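Local coordinates for protein metallo-beta-lactamase 1 (Acinetobacter baumannii, PDB 5MMD) that probably hydrolyses beta-lactam antibiotics to substituted beta-amino acids with the help of zinc ions, making it an antibiotic-resistance enzyme, at residues L155-L169 and K203-A217. Sequence-based numbering, arbitrary orientation.
Sequences LYGGCFIRSLESSGL and KIGDFELLKHTKVLA. With ZN (zinc ion), chain D; ZN (zinc ion), chain C.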
ATOM      1  N   LEU A 155       9.601   3.751  -3.685  1.00 13.90           N
ATOM      2  CA  LEU A 155       8.465   3.028  -4.225  1.00 13.92           C
ATOM      3  C   LEU A 155       7.719   2.273  -3.120  1.00 12.52           C
ATOM      4  O   LEU A 155       8.290   1.420  -2.445  1.00 12.20           O
ATOM      5  CB  LEU A 155       8.900   2.059  -5.318  1.00 13.92           C
ATOM      6  CG  LEU A 155       7.700   1.337  -5.976  1.00 14.22           C
ATOM      7  CD1 LEU A 155       6.790   2.305  -6.785  1.00 13.85           C
ATOM      8  CD2 LEU A 155       8.203   0.218  -6.883  1.00 15.29           C
ATOM      9  N   TYR A 156       6.451   2.628  -2.913  1.00 12.34           N
ATOM     10  CA  TYR A 156       5.591   1.843  -2.053  1.00 12.08           C
ATOM     11  C   TYR A 156       4.958   0.727  -2.891  1.00 11.68           C
ATOM     12  O   TYR A 156       4.116   0.981  -3.745  1.00 12.36           O
ATOM     13  CB  TYR A 156       4.511   2.677  -1.390  1.00 11.39           C
ATOM     14  CG  TYR A 156       3.584   1.808  -0.561  1.00 11.02           C
ATOM     15  CD1 TYR A 156       3.978   1.306   0.683  1.00 10.95           C
ATOM     16  CD2 TYR A 156       2.330   1.448  -1.045  1.00 10.89           C
ATOM     17  CE1 TYR A 156       3.133   0.500   1.446  1.00 10.86           C
ATOM     18  CE2 TYR A 156       1.485   0.625  -0.312  1.00 10.50           C
ATOM     19  CZ  TYR A 156       1.878   0.165   0.942  1.00 11.46           C
ATOM     20  OH  TYR A 156       1.016  -0.643   1.644  1.00 13.16           O
ATOM     21  N   GLY A 157       5.393  -0.495  -2.647  1.00 10.93           N
ATOM     22  CA  GLY A 157       4.958  -1.636  -3.428  1.00 11.09           C
ATOM     23  C   GLY A 157       3.638  -2.206  -2.966  1.00 11.20           C
ATOM     24  O   GLY A 157       2.953  -2.883  -3.732  1.00 12.63           O
ATOM     25  N   GLY A 158       3.283  -1.966  -1.713  1.00  9.94           N
ATOM     26  CA  GLY A 158       2.145  -2.643  -1.140  1.00  9.87           C
ATOM     27  C   GLY A 158       2.306  -4.159  -1.227  1.00 10.33           C
ATOM     28  O   GLY A 158       3.412  -4.689  -1.380  1.00 10.70           O
ATOM     29  N   CYS A 159       1.202  -4.870  -1.122  1.00  9.77           N
ATOM     30  CA  CYS A 159       1.318  -6.316  -0.962  1.00 11.67           C
ATOM     31  C   CYS A 159       1.646  -6.980  -2.269  1.00 12.60           C
ATOM     32  O   CYS A 159       1.870  -8.175  -2.295  1.00 14.83           O
ATOM     33  CB  CYS A 159       0.063  -6.857  -0.342  1.00 12.33           C
ATOM     34  SG  CYS A 159      -0.270  -5.972   1.167  1.00 16.23           S
ATOM     35  N   PHE A 160       1.711  -6.185  -3.337  1.00 12.31           N
ATOM     36  CA  PHE A 160       2.222  -6.619  -4.626  1.00 12.45           C
ATOM     37  C   PHE A 160       3.702  -6.970  -4.552  1.00 11.70           C
ATOM     38  O   PHE A 160       4.232  -7.695  -5.426  1.00 12.30           O
ATOM     39  CB  PHE A 160       2.016  -5.501  -5.671  1.00 13.30           C
ATOM     40  CG  PHE A 160       2.594  -5.802  -7.027  1.00 13.55           C
ATOM     41  CD1 PHE A 160       1.998  -6.738  -7.851  1.00 14.28           C
ATOM     42  CD2 PHE A 160       3.730  -5.134  -7.494  1.00 14.52           C
ATOM     43  CE1 PHE A 160       2.511  -7.024  -9.103  1.00 15.13           C
ATOM     44  CE2 PHE A 160       4.239  -5.407  -8.757  1.00 14.88           C
ATOM     45  CZ  PHE A 160       3.625  -6.367  -9.556  1.00 15.86           C
ATOM     46  N   ILE A 161       4.379  -6.404  -3.553  1.00 11.68           N
ATOM     47  CA  ILE A 161       5.823  -6.593  -3.397  1.00 11.52           C
ATOM     48  C   ILE A 161       6.081  -7.296  -2.098  1.00 11.54           C
ATOM     49  O   ILE A 161       5.559  -6.901  -1.064  1.00 11.15           O
ATOM     50  CB  ILE A 161       6.625  -5.222  -3.436  1.00 13.87           C
ATOM     51  CG1 ILE A 161       6.492  -4.548  -4.803  1.00 14.52           C
ATOM     52  CG2 ILE A 161       8.108  -5.447  -3.067  1.00 13.94           C
ATOM     53  CD1 ILE A 161       6.897  -5.440  -5.988  1.00 15.19           C
ATOM     54  N   ARG A 162       6.873  -8.363  -2.159  1.00 12.25           N
ATOM     55  CA  ARG A 162       7.241  -9.134  -0.984  1.00 13.31           C
ATOM     56  C   ARG A 162       8.563  -8.693  -0.375  1.00 13.41           C
ATOM     57  O   ARG A 162       9.480  -8.276  -1.080  1.00 13.04           O
ATOM     58  CB  ARG A 162       7.333 -10.612  -1.348  1.00 14.98           C
ATOM     59  CG  ARG A 162       6.004 -11.154  -1.896  1.00 14.69           C
ATOM     60  CD  ARG A 162       4.915 -11.187  -0.818  1.00 14.67           C
ATOM     61  NE  ARG A 162       5.216 -12.225   0.180  1.00 16.58           N
ATOM     62  CZ  ARG A 162       4.622 -12.357   1.362  1.00 16.20           C
ATOM     63  NH1 ARG A 162       3.653 -11.517   1.760  1.00 15.11           N
ATOM     64  NH2 ARG A 162       4.988 -13.364   2.135  1.00 18.15           N
ATOM     65  N   SER A 163       8.646  -8.825   0.947  1.00 13.81           N
ATOM     66  CA  SER A 163       9.866  -8.516   1.671  1.00 14.49           C
ATOM     67  C   SER A 163      10.959  -9.523   1.344  1.00 14.98           C
ATOM     68  O   SER A 163      10.688 -10.699   0.998  1.00 14.42           O
ATOM     69  CB  SER A 163       9.601  -8.494   3.176  1.00 14.61           C
ATOM     70  OG  SER A 163       9.405  -9.807   3.624  1.00 15.95           O
ATOM     71  N   LEU A 164      12.208  -9.077   1.447  1.00 16.14           N
ATOM     72  CA  LEU A 164      13.321  -9.950   1.112  1.00 17.14           C
ATOM     73  C   LEU A 164      13.354 -11.189   2.013  1.00 17.28           C
ATOM     74  O   LEU A 164      13.932 -12.209   1.627  1.00 18.66           O
ATOM     75  CB  LEU A 164      14.667  -9.240   1.221  1.00 20.18           C
ATOM     76  CG  LEU A 164      15.290  -8.598  -0.015  1.00 21.64           C
ATOM     77  CD1 LEU A 164      16.746  -8.226   0.382  1.00 23.05           C
ATOM     78  CD2 LEU A 164      15.265  -9.477  -1.250  0.56 21.08           C
ATOM     79  N   GLU A 165      12.784 -11.093   3.213  1.00 16.59           N
ATOM     80  CA  GLU A 165      12.815 -12.225   4.156  1.00 18.33           C
ATOM     81  C   GLU A 165      11.764 -13.311   3.841  1.00 17.66           C
ATOM     82  O   GLU A 165      11.766 -14.394   4.441  1.00 19.72           O
ATOM     83  CB  GLU A 165      12.610 -11.722   5.599  1.00 18.80           C
ATOM     84  CG  GLU A 165      13.746 -10.857   6.116  1.00 19.88           C
ATOM     85  CD  GLU A 165      13.806  -9.434   5.489  1.00 19.56           C
ATOM     86  OE1 GLU A 165      12.749  -8.854   5.120  1.00 17.31           O
ATOM     87  OE2 GLU A 165      14.946  -8.911   5.395  1.00 21.64           O
ATOM     88  N   SER A 166      10.901 -13.023   2.883  1.00 16.29           N
ATOM     89  CA  SER A 166       9.830 -13.926   2.496  1.00 16.27           C
ATOM     90  C   SER A 166      10.309 -14.883   1.431  1.00 16.59           C
ATOM     91  O   SER A 166      10.882 -14.456   0.434  1.00 16.49           O
ATOM     92  CB  SER A 166       8.635 -13.135   1.974  1.00 15.87           C
ATOM     93  OG  SER A 166       8.083 -12.315   2.985  1.00 17.74           O
ATOM     94  N   SER A 167      10.116 -16.177   1.652  1.00 16.91           N
ATOM     95  CA  SER A 167      10.441 -17.190   0.666  1.00 18.06           C
ATOM     96  C   SER A 167       9.312 -17.409  -0.351  1.00 17.54           C
ATOM     97  O   SER A 167       9.474 -18.150  -1.318  1.00 19.04           O
ATOM     98  CB  SER A 167      10.716 -18.544   1.362  1.00 19.87           C
ATOM     99  OG  SER A 167       9.466 -18.990   1.882  1.00 19.04           O
ATOM    100  N   GLY A 168       8.141 -16.858  -0.076  1.00 16.15           N
ATOM    101  CA  GLY A 168       7.016 -17.045  -0.960  1.00 17.77           C
ATOM    102  C   GLY A 168       6.094 -15.844  -1.011  1.00 16.12           C
ATOM    103  O   GLY A 168       6.390 -14.770  -0.465  1.00 15.40           O
ATOM    104  N   LEU A 169       4.927 -16.044  -1.603  1.00 17.49           N
ATOM    105  CA  LEU A 169       4.116 -14.917  -2.026  1.00 16.64           C
ATOM    106  C   LEU A 169       3.127 -14.483  -0.992  1.00 15.69           C
ATOM    107  O   LEU A 169       2.426 -13.496  -1.208  1.00 15.07           O
ATOM    108  CB  LEU A 169       3.376 -15.236  -3.345  1.00 17.78           C
ATOM    109  CG  LEU A 169       4.275 -15.463  -4.567  1.00 19.52           C
ATOM    110  CD1 LEU A 169       3.445 -16.089  -5.678  1.00 20.37           C
ATOM    111  CD2 LEU A 169       4.928 -14.156  -5.029  1.00 18.39           C
ATOM    112  N   LYS A 203       9.879  -5.869   6.194  1.00 15.33           N
ATOM    113  CA  LYS A 203      10.926  -4.876   6.362  1.00 16.15           C
ATOM    114  C   LYS A 203      11.178  -4.156   5.064  1.00 15.38           C
ATOM    115  O   LYS A 203      11.138  -4.766   3.993  1.00 14.50           O
ATOM    116  CB  LYS A 203      12.229  -5.526   6.840  1.00 18.53           C
ATOM    117  CG  LYS A 203      12.246  -5.942   8.286  1.00 20.58           C
ATOM    118  CD  LYS A 203      13.571  -6.620   8.601  1.00 23.26           C
ATOM    119  CE  LYS A 203      13.627  -7.209  10.014  1.00 25.42           C
ATOM    120  NZ  LYS A 203      14.511  -8.436  10.121  1.00 27.80           N
ATOM    121  N   ILE A 204      11.435  -2.860   5.142  1.00 15.60           N
ATOM    122  CA  ILE A 204      11.680  -2.101   3.931  1.00 15.17           C
ATOM    123  C   ILE A 204      13.050  -2.550   3.409  1.00 16.45           C
ATOM    124  O   ILE A 204      13.865  -3.100   4.170  1.00 15.83           O
ATOM    125  CB  ILE A 204      11.627  -0.578   4.166  1.00 15.52           C
ATOM    126  CG1 ILE A 204      12.759  -0.080   5.053  1.00 16.35           C
ATOM    127  CG2 ILE A 204      10.273  -0.201   4.809  1.00 15.68           C
ATOM    128  CD1 ILE A 204      12.841   1.422   5.135  1.00 17.00           C
ATOM    129  N   GLY A 205      13.284  -2.345   2.115  1.00 15.05           N
ATOM    130  CA  GLY A 205      14.599  -2.593   1.555  1.00 16.50           C
ATOM    131  C   GLY A 205      14.864  -1.674   0.379  1.00 17.71           C
ATOM    132  O   GLY A 205      14.323  -0.582   0.309  1.00 15.80           O
ATOM    133  N   ASP A 206      15.710  -2.137  -0.534  1.00 19.89           N
ATOM    134  CA  ASP A 206      16.026  -1.380  -1.733  1.00 20.10           C
ATOM    135  C   ASP A 206      15.470  -2.070  -2.979  1.00 19.56           C
ATOM    136  O   ASP A 206      14.540  -2.847  -2.898  1.00 18.19           O
ATOM    137  CB  ASP A 206      17.540  -1.175  -1.830  1.00 21.72           C
ATOM    138  CG  ASP A 206      18.313  -2.479  -1.997  1.00 23.02           C
ATOM    139  OD1 ASP A 206      17.735  -3.565  -2.285  1.00 22.07           O
ATOM    140  OD2 ASP A 206      19.530  -2.389  -1.822  1.00 25.21           O
ATOM    141  N   PHE A 207      16.036  -1.746  -4.129  1.00 23.70           N
ATOM    142  CA  PHE A 207      15.524  -2.216  -5.403  1.00 23.67           C
ATOM    143  C   PHE A 207      15.461  -3.735  -5.446  1.00 22.58           C
ATOM    144  O   PHE A 207      14.654  -4.287  -6.209  1.00 20.82           O
ATOM    145  CB  PHE A 207      16.407  -1.678  -6.542  1.00 27.17           C
ATOM    146  CG  PHE A 207      16.017  -2.167  -7.910  1.00 27.85           C
ATOM    147  CD1 PHE A 207      15.108  -1.450  -8.683  1.00 28.51           C
ATOM    148  CD2 PHE A 207      16.594  -3.309  -8.449  1.00 28.63           C
ATOM    149  CE1 PHE A 207      14.758  -1.875  -9.939  1.00 29.10           C
ATOM    150  CE2 PHE A 207      16.240  -3.744  -9.719  1.00 29.44           C
ATOM    151  CZ  PHE A 207      15.324  -3.022 -10.462  1.00 29.64           C
ATOM    152  N   GLU A 208      16.266  -4.419  -4.616  1.00 22.45           N
ATOM    153  CA  GLU A 208      16.252  -5.893  -4.630  1.00 21.92           C
ATOM    154  C   GLU A 208      14.855  -6.484  -4.350  1.00 20.31           C
ATOM    155  O   GLU A 208      14.547  -7.584  -4.790  1.00 19.73           O
ATOM    156  CB  GLU A 208      17.260  -6.488  -3.626  1.00 23.20           C
ATOM    157  CG  GLU A 208      17.450  -8.022  -3.762  1.00 25.47           C
ATOM    158  CD  GLU A 208      18.560  -8.595  -2.845  1.00 28.58           C
ATOM    159  OE1 GLU A 208      19.037  -7.852  -1.953  1.00 29.90           O
ATOM    160  OE2 GLU A 208      18.985  -9.781  -3.015  1.00 30.28           O
ATOM    161  N   LEU A 209      14.000  -5.763  -3.635  1.00 19.30           N
ATOM    162  CA  LEU A 209      12.683  -6.286  -3.350  1.00 18.10           C
ATOM    163  C   LEU A 209      11.892  -6.527  -4.628  1.00 17.42           C
ATOM    164  O   LEU A 209      11.103  -7.485  -4.693  1.00 16.67           O
ATOM    165  CB  LEU A 209      11.905  -5.358  -2.431  1.00 17.09           C
ATOM    166  CG  LEU A 209      12.110  -5.624  -0.936  1.00 16.80           C
ATOM    167  CD1 LEU A 209      13.509  -5.398  -0.480  1.00 20.00           C
ATOM    168  CD2 LEU A 209      11.137  -4.731  -0.154  1.00 16.33           C
ATOM    169  N   LEU A 210      12.111  -5.686  -5.636  1.00 17.40           N
ATOM    170  CA  LEU A 210      11.444  -5.851  -6.916  1.00 18.25           C
ATOM    171  C   LEU A 210      11.911  -7.123  -7.641  1.00 18.18           C
ATOM    172  O   LEU A 210      11.065  -7.887  -8.161  1.00 17.93           O
ATOM    173  CB  LEU A 210      11.664  -4.619  -7.795  1.00 19.44           C
ATOM    174  CG  LEU A 210      11.198  -3.274  -7.212  1.00 18.77           C
ATOM    175  CD1 LEU A 210      11.279  -2.186  -8.265  1.00 20.88           C
ATOM    176  CD2 LEU A 210       9.777  -3.383  -6.637  1.00 17.40           C
ATOM    177  N   LYS A 211      13.228  -7.350  -7.649  1.00 18.71           N
ATOM    178  CA  LYS A 211      13.818  -8.534  -8.276  1.00 19.74           C
ATOM    179  C   LYS A 211      13.382  -9.804  -7.534  1.00 17.50           C
ATOM    180  O   LYS A 211      12.992 -10.793  -8.147  1.00 17.54           O
ATOM    181  CB  LYS A 211      15.345  -8.458  -8.316  1.00 21.65           C
ATOM    182  CG  LYS A 211      15.918  -7.314  -9.154  0.74 23.01           C
ATOM    183  CD  LYS A 211      17.444  -7.385  -9.375  0.68 25.97           C
ATOM    184  NZ  LYS A 211      18.196  -9.853  -9.113  0.50 27.58           N
ATOM    185  N   HIS A 212      13.454  -9.744  -6.210  1.00 17.27           N
ATOM    186  CA  HIS A 212      13.042 -10.834  -5.336  1.00 17.76           C
ATOM    187  C   HIS A 212      11.576 -11.238  -5.624  1.00 16.40           C
ATOM    188  O   HIS A 212      11.250 -12.408  -5.765  1.00 16.73           O
ATOM    189  CB  HIS A 212      13.247 -10.399  -3.872  1.00 17.57           C
ATOM    190  CG  HIS A 212      12.787 -11.405  -2.854  1.00 17.06           C
ATOM    191  ND1 HIS A 212      13.348 -12.656  -2.714  1.00 19.21           N
ATOM    192  CD2 HIS A 212      11.800 -11.340  -1.931  1.00 15.36           C
ATOM    193  CE1 HIS A 212      12.740 -13.305  -1.742  1.00 18.22           C
ATOM    194  NE2 HIS A 212      11.784 -12.529  -1.261  1.00 16.14           N
ATOM    195  N   THR A 213      10.684 -10.258  -5.705  1.00 14.78           N
ATOM    196  CA  THR A 213       9.280 -10.550  -5.944  1.00 15.12           C
ATOM    197  C   THR A 213       9.033 -11.167  -7.348  1.00 16.20           C
ATOM    198  O   THR A 213       8.267 -12.135  -7.477  1.00 15.75           O
ATOM    199  CB  THR A 213       8.424  -9.295  -5.787  1.00 14.18           C
ATOM    200  OG1 THR A 213       8.534  -8.809  -4.435  1.00 14.44           O
ATOM    201  CG2 THR A 213       6.965  -9.615  -6.085  1.00 12.76           C
ATOM    202  N   LYS A 214       9.732 -10.668  -8.362  1.00 17.19           N
ATOM    203  CA  LYS A 214       9.647 -11.271  -9.683  1.00 18.55           C
ATOM    204  C   LYS A 214      10.019 -12.757  -9.639  1.00 18.92           C
ATOM    205  O   LYS A 214       9.320 -13.566 -10.247  1.00 18.38           O
ATOM    206  CB  LYS A 214      10.546 -10.575 -10.705  1.00 21.04           C
ATOM    207  CG  LYS A 214      10.415 -11.202 -12.113  1.00 22.83           C
ATOM    208  CD  LYS A 214      11.334 -10.565 -13.172  1.00 26.12           C
ATOM    209  CE  LYS A 214      12.811 -10.954 -13.028  1.00 28.52           C
ATOM    210  NZ  LYS A 214      13.110 -12.410 -13.331  1.00 30.15           N
ATOM    211  N   VAL A 215      11.138 -13.091  -8.980  1.00 18.57           N
ATOM    212  CA  VAL A 215      11.597 -14.485  -8.864  1.00 19.55           C
ATOM    213  C   VAL A 215      10.561 -15.346  -8.167  1.00 17.91           C
ATOM    214  O   VAL A 215      10.234 -16.449  -8.653  1.00 19.33           O
ATOM    215  CB  VAL A 215      12.947 -14.580  -8.104  1.00 19.48           C
ATOM    216  CG1 VAL A 215      13.235 -16.011  -7.665  1.00 20.88           C
ATOM    217  CG2 VAL A 215      14.040 -14.031  -8.973  1.00 21.89           C
ATOM    218  N   LEU A 216      10.013 -14.849  -7.062  1.00 16.62           N
ATOM    219  CA  LEU A 216       8.998 -15.590  -6.315  1.00 17.44           C
ATOM    220  C   LEU A 216       7.756 -15.828  -7.184  1.00 17.96           C
ATOM    221  O   LEU A 216       7.109 -16.887  -7.114  1.00 18.50           O
ATOM    222  CB  LEU A 216       8.614 -14.847  -5.039  1.00 15.99           C
ATOM    223  CG  LEU A 216       9.697 -14.645  -3.971  1.00 16.59           C
ATOM    224  CD1 LEU A 216       9.114 -14.049  -2.709  1.00 15.92           C
ATOM    225  CD2 LEU A 216      10.404 -15.924  -3.688  1.00 18.90           C
ATOM    226  N   ALA A 217       7.427 -14.848  -8.004  1.00 17.99           N
ATOM    227  CA  ALA A 217       6.221 -14.942  -8.834  1.00 18.46           C
ATOM    228  C   ALA A 217       6.450 -15.952  -9.941  1.00 20.14           C
ATOM    229  O   ALA A 217       5.592 -16.801 -10.199  1.00 20.75           O
ATOM    230  CB  ALA A 217       5.851 -13.594  -9.395  1.00 18.20           C
TER
HETATM  231 ZN    ZN D 402      15.150 -13.357  -3.409  1.00 36.20          ZN
HETATM  232 ZN    ZN C 401      -1.634  -7.179   2.666  0.95 15.81          ZN
HETATM  233  O   HOH W   1      12.743  -6.884   3.160  1.00 12.97           O
HETATM  234  O   HOH W   2      -3.319  -8.139   1.952  1.00 15.13           O
HETATM  235  O   HOH W   3      16.225 -12.696  -5.611  1.00 34.74           O
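With CG swung anti to its backbone N (chi1 177°), His212 turns its ring from the helix toward Ser163-Ser166, while Thr213, one residue on, keeps OG1 beside its own N (chi1 -62°), between Leu209 O and Arg162 N. The imidazole NE2 donates to Ser166 O at 2.7 Å, nearly in the ring plane though bent at hydrogen (131°). A histidine's second nitrogen, ND1, meanwhile binds a further zinc ion, apart from the active-site pair, which also holds a water. Leu164 lays its CA over a ring face, and its CD2 rests 3.4 Å from His212 CB. The hydroxyl of Thr213 suits its place by working both ways: OG1 accepts from Arg162 N at 2.9 Å and donates to Leu209 O, which also takes Thr213 N on the opposite face of its carbonyl plane. In the alpha-beta/beta-alpha sandwich of metallo-beta-lactamases, the contact packs helix 208-223 against the loop following strand 154-158; Cys159, early in that loop, binds a zinc ion with Asp82 and His201. Ile161 CD1 meets Leu210 CD2 at 3.6 Å, and Leu155 of the strand touches the same methyl. Farther along, the branched end of Leu216 reaches several loop residues, CD1 against Ser166 O and Gly168 O, CD2 against Ser167 O, and its CB touches Leu169 CD2 at 3.8 Å. Arg162 NE donates to a lone pair of Gly168 O at 2.9 Å.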